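Side-chain contact in prohead core protein protease (Enterobacteria phage T4, PDB 5JBL), which acts as a serine protease of the phage prohead core, activated by autocleavage after prohead assembly and then processing many prohead proteins: residues C[115-120]-C[184-189]. The protein carries 3 engineered substitutions. Residues are numbered along the deposited sequence; the frame is centred on the assembly and turned at random.
Sequences AAIIIE and VGVDAV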
ATOM      1  N   ALA C 115     -11.671  -6.094   3.185  1.00 13.47           N
ATOM      2  CA  ALA C 115     -12.175  -7.255   3.901  1.00 16.15           C
ATOM      3  C   ALA C 115     -11.027  -8.091   4.459  1.00 15.03           C
ATOM      4  O   ALA C 115      -9.997  -8.297   3.800  1.00 14.47           O
ATOM      5  CB  ALA C 115     -13.053  -8.099   2.969  1.00 14.34           C
ATOM      6  N   ALA C 116     -11.198  -8.543   5.706  1.00  9.29           N
ATOM      7  CA  ALA C 116     -10.234  -9.415   6.343  1.00 14.20           C
ATOM      8  C   ALA C 116     -10.801 -10.761   6.768  1.00 11.09           C
ATOM      9  O   ALA C 116     -10.017 -11.700   6.967  1.00 14.82           O
ATOM     10  CB  ALA C 116      -9.596  -8.707   7.563  1.00 11.04           C
ATOM     11  N   ILE C 117     -12.127 -10.890   6.920  1.00 12.63           N
ATOM     12  CA  ILE C 117     -12.754 -12.133   7.350  1.00 11.66           C
ATOM     13  C   ILE C 117     -14.040 -12.331   6.575  1.00 12.03           C
ATOM     14  O   ILE C 117     -14.609 -11.392   6.016  1.00 13.00           O
ATOM     15  CB  ILE C 117     -13.080 -12.159   8.868  1.00 17.01           C
ATOM     16  CG1 ILE C 117     -14.039 -11.032   9.243  1.00 21.41           C
ATOM     17  CG2 ILE C 117     -11.847 -12.037   9.687  1.00 15.94           C
ATOM     18  CD1 ILE C 117     -15.495 -11.502   9.360  1.00 30.04           C
ATOM     19  N   ILE C 118     -14.523 -13.571   6.573  1.00 12.33           N
ATOM     20  CA  ILE C 118     -15.850 -13.866   6.064  1.00 14.42           C
ATOM     21  C   ILE C 118     -16.547 -14.784   7.059  1.00 18.20           C
ATOM     22  O   ILE C 118     -15.974 -15.783   7.503  1.00 16.42           O
ATOM     23  CB  ILE C 118     -15.801 -14.473   4.647  1.00 12.17           C
ATOM     24  CG1 ILE C 118     -17.225 -14.712   4.130  1.00 20.81           C
ATOM     25  CG2 ILE C 118     -14.941 -15.764   4.604  1.00 12.20           C
ATOM     26  CD1 ILE C 118     -17.309 -15.007   2.641  1.00 18.86           C
ATOM     27  N   ILE C 119     -17.776 -14.431   7.426  1.00 11.87           N
ATOM     28  CA  ILE C 119     -18.559 -15.226   8.366  1.00 12.42           C
ATOM     29  C   ILE C 119     -19.181 -16.401   7.625  1.00 13.89           C
ATOM     30  O   ILE C 119     -19.897 -16.213   6.637  1.00 19.05           O
ATOM     31  CB  ILE C 119     -19.639 -14.365   9.046  1.00 12.45           C
ATOM     32  CG1 ILE C 119     -18.973 -13.320   9.944  1.00 20.13           C
ATOM     33  CG2 ILE C 119     -20.647 -15.261   9.818  1.00 13.34           C
ATOM     34  CD1 ILE C 119     -19.942 -12.397  10.685  1.00 22.58           C
ATOM     35  N   GLU C 120     -18.921 -17.627   8.112  1.00 16.33           N
ATOM     36  CA  GLU C 120     -19.453 -18.838   7.497  1.00 17.40           C
ATOM     37  C   GLU C 120     -20.711 -19.358   8.173  1.00 18.80           C
ATOM     38  O   GLU C 120     -21.486 -20.074   7.532  1.00 21.59           O
ATOM     39  CB  GLU C 120     -18.411 -19.971   7.520  1.00 21.25           C
ATOM     40  CG  GLU C 120     -17.090 -19.564   6.929  1.00 27.67           C
ATOM     41  CD  GLU C 120     -16.210 -20.756   6.607  1.00 33.47           C
ATOM     42  OE1 GLU C 120     -16.337 -21.802   7.280  1.00 36.77           O
ATOM     43  OE2 GLU C 120     -15.394 -20.639   5.674  1.00 29.44           O
ATOM     44  N   VAL C 184     -22.955  -5.566   9.324  1.00 17.34           N
ATOM     45  CA  VAL C 184     -21.692  -6.299   9.322  1.00 17.79           C
ATOM     46  C   VAL C 184     -21.608  -7.046  10.641  1.00 14.69           C
ATOM     47  O   VAL C 184     -21.587  -6.418  11.706  1.00 19.83           O
ATOM     48  CB  VAL C 184     -20.469  -5.375   9.161  1.00 16.43           C
ATOM     49  CG1 VAL C 184     -19.184  -6.204   9.205  1.00 17.56           C
ATOM     50  CG2 VAL C 184     -20.563  -4.579   7.864  1.00 12.22           C
ATOM     51  N   GLY C 185     -21.554  -8.378  10.580  1.00 16.31           N
ATOM     52  CA  GLY C 185     -21.587  -9.163  11.803  1.00 17.82           C
ATOM     53  C   GLY C 185     -20.307  -9.066  12.620  1.00 26.47           C
ATOM     54  O   GLY C 185     -20.357  -9.031  13.855  1.00 19.45           O
ATOM     55  N   VAL C 186     -19.148  -9.040  11.951  1.00 17.71           N
ATOM     56  CA  VAL C 186     -17.848  -9.033  12.628  1.00 15.77           C
ATOM     57  C   VAL C 186     -16.835  -8.205  11.841  1.00 19.54           C
ATOM     58  O   VAL C 186     -16.581  -8.476  10.667  1.00 19.45           O
ATOM     59  CB  VAL C 186     -17.271 -10.452  12.823  1.00 16.60           C
ATOM     60  CG1 VAL C 186     -15.791 -10.341  13.283  1.00 18.39           C
ATOM     61  CG2 VAL C 186     -18.083 -11.213  13.836  1.00 24.04           C
ATOM     62  N   ASP C 187     -16.230  -7.223  12.516  1.00 19.61           N
ATOM     63  CA  ASP C 187     -14.932  -6.661  12.178  1.00 18.71           C
ATOM     64  C   ASP C 187     -13.939  -7.075  13.260  1.00 18.20           C
ATOM     65  O   ASP C 187     -14.286  -7.103  14.448  1.00 16.78           O
ATOM     66  CB  ASP C 187     -14.954  -5.123  12.126  1.00 18.05           C
ATOM     67  CG  ASP C 187     -15.795  -4.569  11.002  1.00 30.91           C
ATOM     68  OD1 ASP C 187     -15.698  -5.062   9.851  1.00 35.20           O
ATOM     69  OD2 ASP C 187     -16.529  -3.592  11.268  1.00 40.89           O
ATOM     70  N   ALA C 188     -12.691  -7.349  12.879  1.00 15.76           N
ATOM     71  CA  ALA C 188     -11.666  -7.578  13.892  1.00 15.25           C
ATOM     72  C   ALA C 188     -11.115  -6.241  14.369  1.00 13.59           C
ATOM     73  O   ALA C 188     -10.773  -5.369  13.560  1.00 19.40           O
ATOM     74  CB  ALA C 188     -10.549  -8.470  13.345  1.00 16.53           C
ATOM     75  N   VAL C 189     -11.046  -6.065  15.693  1.00 14.56           N
ATOM     76  CA  VAL C 189     -10.690  -4.782  16.285  1.00 16.60           C
ATOM     77  C   VAL C 189      -9.752  -4.995  17.459  1.00 13.91           C
ATOM     78  O   VAL C 189      -9.716  -6.060  18.075  1.00 16.36           O
ATOM     79  CB  VAL C 189     -11.936  -3.977  16.732  1.00 15.71           C
ATOM     80  CG1 VAL C 189     -12.785  -3.650  15.537  1.00 13.77           C
ATOM     81  CG2 VAL C 189     -12.769  -4.766  17.775  1.00 13.88           C
TER
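Ile117 and Ile119 grip Val186 from two directions, both through CD1, in a contact that buries 190 Å² and whose side-chain packing is apolar. Ile119 CD1 lies 3.8 Å from Val186 CG2, and Ile117 CD1 lies 4.0 Å from Val186 CB; the side chains of Ile117 and Val186 run roughly perpendicular. In Ile117, CG1 is flanked by both main-chain neighbours of CA, N and C (chi1 60°), and chi2 of 99° lies away from a staggered value, an arrangement that places CD1 against Val186 O.

The methyl ends also rest on main-chain atoms, polar ones included. Ile117 CD1 comes within 3.5 Å of Val186 O, while Ile119 CD1, at the end of an extended chain (chi2 -180°), lies 3.7 Å from Val186 N and 3.8 Å from Gly185 CA, close against the corner where the chain turns.

No hydrogen bond joins the segments, and their nearest CA pairs, Ile117–Asp187 and Ile119–Val186, are each 7.6 Å apart; they meet through side chains, not as paired strands. Leu146 of helix 142-151 packs on Ile117, and Val158 of strand 157-168 on Val186. The contact thus joins two beta sheets in a buried core beside the active site: the Val186 side chain is about 7 Å from that of Ala159, an engineered replacement at a catalytic position.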